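Side-chain contacts in cytochrome P450 (Rhodococcus erythropolis, PDB 3WEC), which hydroxylates the quinoline nitrogen of an aurachin RE precursor at a heme iron, a step that confers antibiotic activity on the aurachin alkaloids: residues V115-T120 with S229-G234; R121-S126 with S162-I167; D274-V279 with R376-R381; E389-K394 with E403-A408. All coordinates share one frame; numbering follows the deposited sequence.

Contact 1 of 4, residues V115-T120 with S229-G234; sequences VSDAFT and SEVSHG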
loop_
_atom_site.group_PDB
_atom_site.type_symbol
_atom_site.label_atom_id
_atom_site.label_comp_id
_atom_site.label_asym_id
_atom_site.label_seq_id
_atom_site.Cartn_x
_atom_site.Cartn_y
_atom_site.Cartn_z
ATOM N N VAL A 115 -13.749 -1.045 -12.956
ATOM C CA VAL A 115 -13.590 -1.029 -11.514
ATOM C C VAL A 115 -13.609 0.403 -10.954
ATOM O O VAL A 115 -14.398 0.707 -10.065
ATOM C CB VAL A 115 -12.329 -1.793 -11.114
ATOM C CG1 VAL A 115 -11.989 -1.560 -9.663
ATOM C CG2 VAL A 115 -12.486 -3.278 -11.418
ATOM N N SER A 116 -12.812 1.303 -11.515
ATOM C CA SER A 116 -12.763 2.651 -10.975
ATOM C C SER A 116 -14.066 3.399 -11.139
ATOM O O SER A 116 -14.299 4.368 -10.411
ATOM C CB SER A 116 -11.665 3.467 -11.633
ATOM O OG SER A 116 -11.822 3.461 -13.030
ATOM N N ASP A 117 -14.898 2.998 -12.115
ATOM C CA ASP A 117 -16.217 3.646 -12.266
ATOM C C ASP A 117 -17.073 3.261 -11.017
ATOM O O ASP A 117 -17.616 4.116 -10.297
ATOM C CB ASP A 117 -16.860 3.292 -13.633
ATOM C CG ASP A 117 -18.277 3.801 -13.782
ATOM O OD1 ASP A 117 -18.893 4.154 -12.759
ATOM O OD2 ASP A 117 -18.796 3.907 -14.942
ATOM N N ALA A 118 -17.121 1.969 -10.707
ATOM C CA ALA A 118 -17.849 1.537 -9.521
ATOM C C ALA A 118 -17.215 2.062 -8.236
ATOM O O ALA A 118 -17.909 2.309 -7.244
ATOM C CB ALA A 118 -17.928 0.035 -9.487
ATOM N N PHE A 119 -15.901 2.207 -8.242
ATOM C CA PHE A 119 -15.180 2.433 -6.979
ATOM C C PHE A 119 -15.457 3.866 -6.479
ATOM O O PHE A 119 -15.635 4.107 -5.275
ATOM C CB PHE A 119 -13.677 2.216 -7.098
ATOM C CG PHE A 119 -12.951 2.400 -5.787
ATOM C CD1 PHE A 119 -12.906 1.356 -4.861
ATOM C CD2 PHE A 119 -12.288 3.573 -5.495
ATOM C CE1 PHE A 119 -12.239 1.510 -3.641
ATOM C CE2 PHE A 119 -11.606 3.741 -4.284
ATOM C CZ PHE A 119 -11.585 2.718 -3.347
ATOM N N THR A 120 -15.509 4.776 -7.434
ATOM C CA THR A 120 -15.734 6.169 -7.187
ATOM C C THR A 120 -17.161 6.409 -6.695
ATOM O O THR A 120 -17.381 7.177 -5.777
ATOM C CB THR A 120 -15.475 6.959 -8.473
ATOM O OG1 THR A 120 -16.309 6.402 -9.482
ATOM C CG2 THR A 120 -14.032 6.780 -8.929
ATOM N N SER A 229 -21.200 -5.297 -9.749
ATOM C CA SER A 229 -22.254 -5.959 -10.567
ATOM C C SER A 229 -22.943 -5.032 -11.596
ATOM O O SER A 229 -23.130 -5.439 -12.740
ATOM C CB SER A 229 -23.341 -6.603 -9.694
ATOM O OG SER A 229 -22.808 -7.111 -8.495
ATOM N N GLU A 230 -23.345 -3.817 -11.190
ATOM C CA GLU A 230 -24.153 -2.925 -12.070
ATOM C C GLU A 230 -23.381 -2.184 -13.148
ATOM O O GLU A 230 -23.982 -1.663 -14.082
ATOM C CB GLU A 230 -24.891 -1.874 -11.260
ATOM C CG GLU A 230 -26.042 -2.379 -10.406
ATOM C CD GLU A 230 -26.367 -1.412 -9.273
ATOM O OE1 GLU A 230 -25.556 -0.480 -9.029
ATOM O OE2 GLU A 230 -27.427 -1.582 -8.629
ATOM N N VAL A 231 -22.057 -2.086 -13.010
ATOM C CA VAL A 231 -21.271 -1.272 -13.941
ATOM C C VAL A 231 -21.310 -1.828 -15.381
ATOM O O VAL A 231 -21.096 -3.017 -15.598
ATOM C CB VAL A 231 -19.851 -0.970 -13.399
ATOM C CG1 VAL A 231 -18.965 -2.217 -13.353
ATOM C CG2 VAL A 231 -19.195 0.146 -14.199
ATOM N N SER A 232 -21.622 -0.962 -16.343
ATOM C CA SER A 232 -21.758 -1.369 -17.751
ATOM C C SER A 232 -21.297 -0.271 -18.704
ATOM O O SER A 232 -21.928 0.801 -18.771
ATOM C CB SER A 232 -23.202 -1.817 -18.055
ATOM O OG SER A 232 -23.574 -1.604 -19.420
ATOM N N HIS A 233 -20.217 -0.553 -19.448
ATOM C CA HIS A 233 -19.601 0.412 -20.387
ATOM C C HIS A 233 -19.879 0.040 -21.838
ATOM O O HIS A 233 -18.979 -0.405 -22.559
ATOM C CB HIS A 233 -18.084 0.507 -20.151
ATOM C CG HIS A 233 -17.681 1.208 -18.870
ATOM N ND1 HIS A 233 -16.400 1.529 -18.602
ATOM C CD2 HIS A 233 -18.425 1.636 -17.768
ATOM C CE1 HIS A 233 -16.327 2.128 -17.401
ATOM N NE2 HIS A 233 -17.564 2.201 -16.897
ATOM N N GLY A 234 -21.128 0.220 -22.264
ATOM C CA GLY A 234 -21.583 -0.114 -23.628
ATOM C C GLY A 234 -21.568 -1.615 -23.870
ATOM O O GLY A 234 -20.883 -2.106 -24.765
#
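Helix 107-121 runs past the C-terminal end of helix 224-230, the backbones lying closest at Ala-118 and Val-231, whose CA atoms are 6.3 Å apart. In the P450 fold this first helix is the C helix; it carries Arg-112, a heme-binding residue, and Phe-119, which touches the heme from the helix side turned away from this contact. Val-231 is where the chain leaves helical geometry, and its CB lies 4.5 Å from CB of Ala-118. A methyl group suits position 118, since it also has Arg-227 and Leu-228 against it. Beside this apolar patch sits the carboxylate of Asp-117. With CG trans to the backbone N (chi1 174°), the group reaches out from the helix, where CG2 of Val-231 packs 3.8 Å from its CG. OD1 makes a salt bridge with NE of Arg-121 one turn on, which leaves OD2 for the exposed loop. There the His-233 ring comes alongside the aspartate, pointing the other way, its plane 35° from the carboxylate, with CB of Asp-117 in plane at the ring edge. NE2 of His-233 donates to the anti side of Asp-117 OD2 over 2.9 Å, with an N-H...O angle of 151°.

Contact 2 of 4, residues R121-S126 with S162-I167; sequences RSTTTS and SSILGI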
loop_
_atom_site.group_PDB
_atom_site.type_symbol
_atom_site.label_atom_id
_atom_site.label_comp_id
_atom_site.label_asym_id
_atom_site.label_seq_id
_atom_site.Cartn_x
_atom_site.Cartn_y
_atom_site.Cartn_z
ATOM N N ARG A 121 -18.126 5.732 -7.290
ATOM C CA ARG A 121 -19.511 5.850 -6.896
ATOM C C ARG A 121 -19.748 5.361 -5.492
ATOM O O ARG A 121 -20.728 5.758 -4.863
ATOM C CB ARG A 121 -20.378 5.035 -7.827
ATOM C CG ARG A 121 -20.396 5.556 -9.234
ATOM C CD ARG A 121 -21.144 4.587 -10.141
ATOM N NE ARG A 121 -21.497 5.196 -11.409
ATOM C CZ ARG A 121 -22.445 6.112 -11.564
ATOM N NH1 ARG A 121 -23.111 6.564 -10.503
ATOM N NH2 ARG A 121 -22.714 6.602 -12.776
ATOM N N SER A 122 -18.864 4.484 -5.023
ATOM C CA SER A 122 -18.911 3.920 -3.680
ATOM C C SER A 122 -18.017 4.667 -2.734
ATOM O O SER A 122 -17.833 4.235 -1.581
ATOM C CB SER A 122 -18.386 2.478 -3.687
ATOM O OG SER A 122 -19.276 1.638 -4.375
ATOM N N THR A 123 -17.375 5.725 -3.216
ATOM C CA THR A 123 -16.420 6.435 -2.335
ATOM C C THR A 123 -16.639 7.940 -2.396
ATOM O O THR A 123 -15.689 8.688 -2.324
ATOM C CB THR A 123 -14.913 6.050 -2.595
ATOM O OG1 THR A 123 -14.564 6.276 -3.965
ATOM C CG2 THR A 123 -14.637 4.594 -2.276
ATOM N N THR A 124 -17.885 8.377 -2.557
ATOM C CA THR A 124 -18.205 9.829 -2.680
ATOM C C THR A 124 -18.380 10.521 -1.309
ATOM O O THR A 124 -18.360 9.857 -0.280
ATOM C CB THR A 124 -19.504 10.083 -3.448
ATOM O OG1 THR A 124 -20.609 9.677 -2.628
ATOM C CG2 THR A 124 -19.504 9.328 -4.767
ATOM N N THR A 125 -18.594 11.836 -1.301
ATOM C CA THR A 125 -18.701 12.561 -0.027
ATOM C C THR A 125 -19.908 12.115 0.816
ATOM O O THR A 125 -20.016 12.464 1.988
ATOM C CB THR A 125 -18.683 14.097 -0.207
ATOM O OG1 THR A 125 -19.621 14.479 -1.217
ATOM C CG2 THR A 125 -17.283 14.549 -0.618
ATOM N N SER A 126 -20.798 11.325 0.216
ATOM C CA SER A 126 -21.912 10.732 0.939
ATOM C C SER A 126 -21.460 9.723 2.007
ATOM O O SER A 126 -22.133 9.555 3.014
ATOM C CB SER A 126 -22.912 10.104 -0.042
ATOM O OG SER A 126 -23.298 8.810 0.385
ATOM N N SER A 162 -15.017 -2.402 5.004
ATOM C CA SER A 162 -16.268 -3.119 5.282
ATOM C C SER A 162 -17.469 -2.284 4.861
ATOM O O SER A 162 -18.446 -2.813 4.355
ATOM C CB SER A 162 -16.406 -3.445 6.760
ATOM O OG SER A 162 -17.250 -4.570 6.915
ATOM N N SER A 163 -17.388 -0.973 5.083
ATOM C CA SER A 163 -18.499 -0.057 4.789
ATOM C C SER A 163 -18.541 0.315 3.289
ATOM O O SER A 163 -19.599 0.232 2.695
ATOM C CB SER A 163 -18.428 1.189 5.685
ATOM O OG SER A 163 -19.290 2.206 5.219
ATOM N N ILE A 164 -17.394 0.688 2.692
ATOM C CA ILE A 164 -17.282 0.849 1.225
ATOM C C ILE A 164 -17.862 -0.362 0.418
ATOM O O ILE A 164 -18.571 -0.164 -0.572
ATOM C CB ILE A 164 -15.814 1.104 0.751
ATOM C CG1 ILE A 164 -15.111 2.251 1.514
ATOM C CG2 ILE A 164 -15.766 1.404 -0.751
ATOM C CD1 ILE A 164 -15.531 3.661 1.125
ATOM N N LEU A 165 -17.551 -1.586 0.836
ATOM C CA LEU A 165 -17.945 -2.820 0.127
ATOM C C LEU A 165 -19.435 -3.235 0.283
ATOM O O LEU A 165 -19.976 -3.968 -0.547
ATOM C CB LEU A 165 -17.076 -3.975 0.584
ATOM C CG LEU A 165 -15.619 -4.098 0.143
ATOM C CD1 LEU A 165 -14.786 -4.814 1.220
ATOM C CD2 LEU A 165 -15.556 -4.890 -1.134
ATOM N N GLY A 166 -20.069 -2.788 1.372
ATOM C CA GLY A 166 -21.471 -3.095 1.625
ATOM C C GLY A 166 -21.540 -4.473 2.235
ATOM O O GLY A 166 -22.415 -5.273 1.884
ATOM N N ILE A 167 -20.587 -4.772 3.129
ATOM C CA ILE A 167 -20.644 -6.041 3.875
ATOM C C ILE A 167 -21.812 -5.970 4.886
ATOM O O ILE A 167 -21.879 -5.049 5.704
ATOM C CB ILE A 167 -19.312 -6.369 4.574
ATOM C CG1 ILE A 167 -18.127 -6.380 3.583
ATOM C CG2 ILE A 167 -19.400 -7.667 5.356
ATOM C CD1 ILE A 167 -18.170 -7.431 2.480
#
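Where helix 107-121, the C helix of the P450 fold, gives way to the loop leading to helix 128-141, Ser-122 and Thr-123 rest on Ile-164 in the last turn of helix 155-165. No hydrogen bond crosses between the segments; a single branched side chain fills the junction by van der Waals packing. The side chain of Ile-164 lies at a slant to that of Thr-123, and its bend about CB-CG1 (chi2 -76°) brings CD1 back beside CG2, so that two methyl groups face the loop together. CG2 of Thr-123 meets both, at 3.6 Å from CD1 and 3.7 Å from CG2 of Ile-164. The same two methyls lie against the carbonyl of Ser-122, whose O is 3.6 Å from Ile-164 CD1, while CB of Ser-122 comes within 4.1 Å of CG2 of Ile-164.

Both hydroxyl residues fit here because they turn different sides to different neighbours. Thr-123 gives its methyl to Ile-164 and sends OG1 back to the carbonyl of Phe-119 in a hydrogen bond that ties the loop to the helix end; Ser-122 OG likewise returns, weakly, to Ala-118 O. Helix 155-165 itself stops in a Schellman motif: Gly-166 adopts positive phi, readily tolerated without a side chain, and Ile-167 N bonds to Ser-162 O over 3.2 Å. The side chains of Leu-224 and Arg-227 of helix 224-230 also touch Ser-122, and the side chain of Ile-164 is about 7 Å from the bound heme.

Contact 3 of 4, residues D274-V279 with R376-R381; sequences DQFEQV and RELSQR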
loop_
_atom_site.group_PDB
_atom_site.type_symbol
_atom_site.label_atom_id
_atom_site.label_comp_id
_atom_site.label_asym_id
_atom_site.label_seq_id
_atom_site.Cartn_x
_atom_site.Cartn_y
_atom_site.Cartn_z
ATOM N N ASP A 274 7.391 19.547 16.824
ATOM C CA ASP A 274 7.168 20.902 16.331
ATOM C C ASP A 274 6.275 20.893 15.081
ATOM O O ASP A 274 5.457 21.790 14.915
ATOM C CB ASP A 274 8.514 21.601 16.048
ATOM C CG ASP A 274 9.348 20.868 14.994
ATOM O OD1 ASP A 274 9.941 19.809 15.311
ATOM O OD2 ASP A 274 9.400 21.338 13.833
ATOM N N GLN A 275 6.445 19.887 14.215
ATOM C CA GLN A 275 5.680 19.775 12.962
ATOM C C GLN A 275 4.223 19.451 13.278
ATOM O O GLN A 275 3.299 19.862 12.564
ATOM C CB GLN A 275 6.251 18.669 12.049
ATOM C CG GLN A 275 7.648 18.909 11.490
ATOM C CD GLN A 275 7.739 20.156 10.622
ATOM O OE1 GLN A 275 6.837 20.444 9.840
ATOM N NE2 GLN A 275 8.833 20.910 10.763
ATOM N N PHE A 276 4.041 18.673 14.344
ATOM C CA PHE A 276 2.727 18.351 14.864
ATOM C C PHE A 276 2.082 19.615 15.406
ATOM O O PHE A 276 0.941 19.915 15.069
ATOM C CB PHE A 276 2.823 17.278 15.952
ATOM C CG PHE A 276 1.490 16.863 16.507
ATOM C CD1 PHE A 276 0.557 16.196 15.706
ATOM C CD2 PHE A 276 1.156 17.156 17.825
ATOM C CE1 PHE A 276 -0.673 15.819 16.216
ATOM C CE2 PHE A 276 -0.075 16.774 18.335
ATOM C CZ PHE A 276 -0.988 16.108 17.532
ATOM N N GLU A 277 2.838 20.357 16.225
ATOM C CA GLU A 277 2.386 21.635 16.766
ATOM C C GLU A 277 1.840 22.560 15.663
ATOM O O GLU A 277 0.763 23.160 15.822
ATOM C CB GLU A 277 3.500 22.312 17.589
ATOM C CG GLU A 277 3.348 22.094 19.089
ATOM C CD GLU A 277 4.658 22.176 19.856
ATOM O OE1 GLU A 277 5.428 23.152 19.672
ATOM O OE2 GLU A 277 4.911 21.266 20.676
ATOM N N GLN A 278 2.565 22.629 14.543
ATOM C CA GLN A 278 2.134 23.338 13.329
ATOM C C GLN A 278 0.740 22.915 12.852
ATOM O O GLN A 278 -0.078 23.772 12.519
ATOM C CB GLN A 278 3.129 23.093 12.187
ATOM C CG GLN A 278 4.569 23.461 12.502
ATOM C CD GLN A 278 4.946 24.849 12.015
ATOM O OE1 GLN A 278 4.392 25.864 12.457
ATOM N NE2 GLN A 278 5.907 24.897 11.101
ATOM N N VAL A 279 0.483 21.602 12.817
ATOM C CA VAL A 279 -0.805 21.072 12.355
ATOM C C VAL A 279 -1.988 21.490 13.267
ATOM O O VAL A 279 -3.051 22.026 12.789
ATOM C CB VAL A 279 -0.773 19.535 12.134
ATOM C CG1 VAL A 279 -2.158 18.997 11.797
ATOM C CG2 VAL A 279 0.228 19.165 11.046
ATOM N N ARG A 376 -6.645 15.042 11.545
ATOM C CA ARG A 376 -7.508 16.117 12.025
ATOM C C ARG A 376 -8.084 15.824 13.418
ATOM O O ARG A 376 -8.114 16.708 14.275
ATOM C CB ARG A 376 -8.662 16.427 11.063
ATOM C CG ARG A 376 -9.593 17.498 11.635
ATOM C CD ARG A 376 -10.709 17.985 10.706
ATOM N NE ARG A 376 -10.184 18.555 9.472
ATOM C CZ ARG A 376 -10.046 17.876 8.336
ATOM N NH1 ARG A 376 -10.421 16.598 8.247
ATOM N NH2 ARG A 376 -9.545 18.488 7.279
ATOM N N GLU A 377 -8.552 14.590 13.619
ATOM C CA GLU A 377 -9.056 14.174 14.929
ATOM C C GLU A 377 -7.896 14.115 15.929
ATOM O O GLU A 377 -8.003 14.579 17.065
ATOM C CB GLU A 377 -9.755 12.810 14.825
ATOM C CG GLU A 377 -11.088 12.805 14.082
ATOM C CD GLU A 377 -12.128 13.725 14.720
ATOM O OE1 GLU A 377 -12.688 14.554 13.963
ATOM O OE2 GLU A 377 -12.357 13.635 15.964
ATOM N N LEU A 378 -6.786 13.543 15.466
ATOM C CA LEU A 378 -5.565 13.403 16.219
ATOM C C LEU A 378 -5.063 14.723 16.812
ATOM O O LEU A 378 -4.756 14.811 17.998
ATOM C CB LEU A 378 -4.472 12.882 15.297
ATOM C CG LEU A 378 -3.520 11.745 15.710
ATOM C CD1 LEU A 378 -2.081 12.097 15.325
ATOM C CD2 LEU A 378 -3.610 11.286 17.160
ATOM N N SER A 379 -4.929 15.719 15.948
ATOM C CA SER A 379 -4.353 17.006 16.303
ATOM C C SER A 379 -5.335 17.831 17.090
ATOM O O SER A 379 -4.921 18.631 17.904
ATOM C CB SER A 379 -3.948 17.775 15.049
ATOM O OG SER A 379 -5.039 17.836 14.135
ATOM N N GLN A 380 -6.627 17.636 16.846
ATOM C CA GLN A 380 -7.676 18.339 17.604
ATOM C C GLN A 380 -7.799 17.758 19.018
ATOM O O GLN A 380 -7.940 18.492 19.962
ATOM C CB GLN A 380 -9.013 18.305 16.864
ATOM C CG GLN A 380 -9.045 19.142 15.582
ATOM C CD GLN A 380 -10.429 19.197 14.913
ATOM O OE1 GLN A 380 -11.172 18.207 14.869
ATOM N NE2 GLN A 380 -10.768 20.360 14.371
ATOM N N ARG A 381 -7.681 16.442 19.149
ATOM C CA ARG A 381 -7.766 15.756 20.439
ATOM C C ARG A 381 -6.502 15.855 21.347
ATOM O O ARG A 381 -6.617 15.939 22.572
ATOM C CB ARG A 381 -8.101 14.281 20.185
ATOM C CG ARG A 381 -8.475 13.551 21.455
ATOM C CD ARG A 381 -9.232 12.239 21.248
ATOM N NE ARG A 381 -9.663 11.857 22.584
ATOM C CZ ARG A 381 -10.788 12.296 23.161
ATOM N NH1 ARG A 381 -11.650 13.047 22.479
ATOM N NH2 ARG A 381 -11.065 11.938 24.401
#
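Phe-276 of helix 273-281 and Ser-379 of helix 364-381 meet where the two helices pass almost at right angles, with 96° between their directions and 9.9 Å between the axes of the short segments. The apolar part of the contact is built round the phenyl ring. With CG opposite the backbone N (chi1 -178°), Phe-276 extends across to the other helix, where CZ lies 3.7 Å from CA of Ser-379, obliquely to the ring. CE1 of Phe-276 has CD1 of Leu-378 at 4.1 Å. A ring of this length spans the gap that the helix separation leaves, and it also meets the ring of Phe-269 in the preceding long helix, the two planes inclined.

Further van der Waals packing follows one turn on, where CG1 of Val-279 lies 3.9 Å from both CB and OG of Ser-379. In P450 nomenclature these are the J and L helices, the latter following the cysteine that ligates heme iron; their crossing here is buried packing away from the heme and substrate sites. Serine suits the crossing because it is small: CA of Val-279 and CA of Ser-379 are only 6.7 Å apart.

Polar atoms enter in two ways. The backbone carbonyl O of Leu-378 stands at the edge of the Phe-276 ring, near its plane and 4.0 Å from CZ. Ser-379 OG, placed between its backbone N and carbonyl carbon (chi1 52°), bonds to Leu-375 O within its own helix and so brings no unmet hydroxyl to the apolar interface.

Contact 4 of 4, residues E389-K394 with E403-A408; sequences EPINYK and ETLSVA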
loop_
_atom_site.group_PDB
_atom_site.type_symbol
_atom_site.label_atom_id
_atom_site.label_comp_id
_atom_site.label_asym_id
_atom_site.label_seq_id
_atom_site.Cartn_x
_atom_site.Cartn_y
_atom_site.Cartn_z
ATOM N N GLU A 389 10.782 4.201 21.698
ATOM C CA GLU A 389 11.876 3.791 20.813
ATOM C C GLU A 389 12.692 2.695 21.536
ATOM O O GLU A 389 12.777 2.722 22.776
ATOM C CB GLU A 389 12.774 5.006 20.506
ATOM C CG GLU A 389 12.064 6.254 19.967
ATOM C CD GLU A 389 11.844 6.241 18.454
ATOM O OE1 GLU A 389 11.327 7.238 17.920
ATOM O OE2 GLU A 389 12.192 5.258 17.779
ATOM N N PRO A 390 13.298 1.733 20.784
ATOM C CA PRO A 390 13.310 1.612 19.324
ATOM C C PRO A 390 12.084 0.918 18.772
ATOM O O PRO A 390 11.375 0.205 19.490
ATOM C CB PRO A 390 14.534 0.746 19.050
ATOM C CG PRO A 390 14.651 -0.112 20.263
ATOM C CD PRO A 390 14.176 0.724 21.420
ATOM N N ILE A 391 11.857 1.106 17.482
ATOM C CA ILE A 391 10.712 0.515 16.842
ATOM C C ILE A 391 11.058 -0.781 16.107
ATOM O O ILE A 391 12.022 -0.836 15.335
ATOM C CB ILE A 391 10.042 1.533 15.899
ATOM C CG1 ILE A 391 9.517 2.709 16.726
ATOM C CG2 ILE A 391 8.897 0.878 15.153
ATOM C CD1 ILE A 391 9.671 4.018 16.029
ATOM N N ASN A 392 10.252 -1.813 16.371
ATOM C CA ASN A 392 10.258 -3.063 15.632
ATOM C C ASN A 392 9.332 -2.976 14.418
ATOM O O ASN A 392 8.145 -2.695 14.554
ATOM C CB ASN A 392 9.810 -4.201 16.557
ATOM C CG ASN A 392 10.806 -4.459 17.679
ATOM O OD1 ASN A 392 12.011 -4.609 17.429
ATOM N ND2 ASN A 392 10.314 -4.520 18.916
ATOM N N TYR A 393 9.901 -3.222 13.244
ATOM C CA TYR A 393 9.202 -3.174 11.981
ATOM C C TYR A 393 8.741 -4.549 11.511
ATOM O O TYR A 393 9.393 -5.540 11.782
ATOM C CB TYR A 393 10.097 -2.514 10.933
ATOM C CG TYR A 393 10.207 -1.050 11.172
ATOM C CD1 TYR A 393 9.299 -0.175 10.579
ATOM C CD2 TYR A 393 11.202 -0.516 11.994
ATOM C CE1 TYR A 393 9.374 1.190 10.806
ATOM C CE2 TYR A 393 11.285 0.858 12.217
ATOM C CZ TYR A 393 10.354 1.704 11.620
ATOM O OH TYR A 393 10.378 3.074 11.800
ATOM N N LYS A 394 7.593 -4.588 10.831
ATOM C CA LYS A 394 7.060 -5.808 10.224
ATOM C C LYS A 394 8.081 -6.426 9.251
ATOM O O LYS A 394 8.898 -5.716 8.660
ATOM C CB LYS A 394 5.717 -5.536 9.530
ATOM C CG LYS A 394 4.502 -5.676 10.452
ATOM C CD LYS A 394 3.188 -5.152 9.862
ATOM C CE LYS A 394 2.035 -5.868 10.595
ATOM N NZ LYS A 394 0.689 -5.212 10.528
ATOM N N GLU A 403 5.481 -3.226 13.694
ATOM C CA GLU A 403 4.787 -4.458 14.082
ATOM C C GLU A 403 3.886 -4.211 15.300
ATOM O O GLU A 403 2.771 -4.704 15.346
ATOM C CB GLU A 403 5.838 -5.595 14.368
ATOM C CG GLU A 403 5.312 -6.889 14.994
ATOM C CD GLU A 403 5.938 -8.156 14.411
ATOM O OE1 GLU A 403 6.682 -8.864 15.143
ATOM O OE2 GLU A 403 5.665 -8.459 13.214
ATOM N N THR A 404 4.437 -3.501 16.290
ATOM C CA THR A 404 3.795 -3.095 17.546
ATOM C C THR A 404 4.130 -1.605 17.773
ATOM O O THR A 404 5.017 -1.055 17.104
ATOM C CB THR A 404 4.254 -3.908 18.809
ATOM O OG1 THR A 404 5.619 -3.620 19.154
ATOM C CG2 THR A 404 4.025 -5.427 18.693
ATOM N N LEU A 405 3.441 -0.944 18.703
ATOM C CA LEU A 405 3.691 0.490 18.924
ATOM C C LEU A 405 3.094 0.923 20.255
ATOM O O LEU A 405 1.890 0.740 20.486
ATOM C CB LEU A 405 3.125 1.316 17.746
ATOM C CG LEU A 405 3.656 2.740 17.514
ATOM C CD1 LEU A 405 5.146 2.766 17.144
ATOM C CD2 LEU A 405 2.828 3.421 16.435
ATOM N N SER A 406 3.938 1.418 21.161
ATOM C CA SER A 406 3.455 1.999 22.417
ATOM C C SER A 406 3.462 3.494 22.276
ATOM O O SER A 406 4.499 4.075 21.975
ATOM C CB SER A 406 4.347 1.609 23.584
ATOM O OG SER A 406 4.829 0.325 23.295
ATOM N N VAL A 407 2.306 4.116 22.459
ATOM C CA VAL A 407 2.244 5.562 22.326
ATOM C C VAL A 407 1.709 6.183 23.587
ATOM O O VAL A 407 0.706 5.732 24.146
ATOM C CB VAL A 407 1.483 6.054 21.057
ATOM C CG1 VAL A 407 1.295 4.940 20.032
ATOM C CG2 VAL A 407 0.155 6.692 21.395
ATOM N N ALA A 408 2.409 7.208 24.038
ATOM C CA ALA A 408 1.906 8.072 25.088
ATOM C C ALA A 408 1.296 9.276 24.408
ATOM O O ALA A 408 1.779 9.764 23.386
ATOM C CB ALA A 408 3.004 8.481 26.039
#
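Residues 391-394 and 403-405 run roughly antiparallel, their end-to-end directions 149° apart, and the backbones draw together from 7.3 Å between CA of Ile-391 and CA of Leu-405 to 4.7 Å between CA of Lys-394 and CA of Glu-403. They continue the C-terminal beta hairpin of the P450, whose strands are 384-387 and 407-410, toward its connecting turn, into which the substrate pocket extends. One hydrogen bond links the segments: Glu-403 N donates to Asn-392 O over 2.8 Å at a nearly straight 173°, tilted 21° from the carbonyl plane.

Where the chains stand further apart, CG1 of Ile-391 and CD1 of Leu-405 touch at 4.4 Å, both side chains also lying on Ile-267 of helix 240-271; branched aliphatic residues suit this inward-facing side. Tyr-393 carries CG2 of Ile-391 over one ring face, 3.8 Å above its plane, and makes a cation-pi contact with Arg-400.

Where they come close, the aliphatic part of Lys-394 crosses Glu-403, with CG 3.8 Å from CA of Glu-403. The lysine chain then stretches out and takes NZ to a salt bridge with Glu-154. NZ thus remains 6.5 Å from OE2 of Glu-403, so any attraction between these opposite charges is probably a modest, long-range one, and cohesion here rests mainly on the backbone bond and the hydrocarbon contacts.

The four contacts run along the chain from the C helix to the C-terminal hairpin. Contacts 1 and 2 adjoin on helix 107-121 and the loop after it, their centres 14 Å apart; contact 2 is nested within the chain loop that contact 1 closes, and helix 224-230 ends in contact 1 and touches Ser-122 of contact 2. Contacts 3 and 4 come later, in series, with centres 20 Å apart; strand 384-387 follows helix 364-381 and pairs with strand 407-410. Contacts 1 and 4 lie about 40 Å apart between centres, on opposite sides of the chain's centre. Contacts 1 to 3 join parts of the chain 36 to 109 residues apart into one P450 fold, while contact 4 closes a local hairpin.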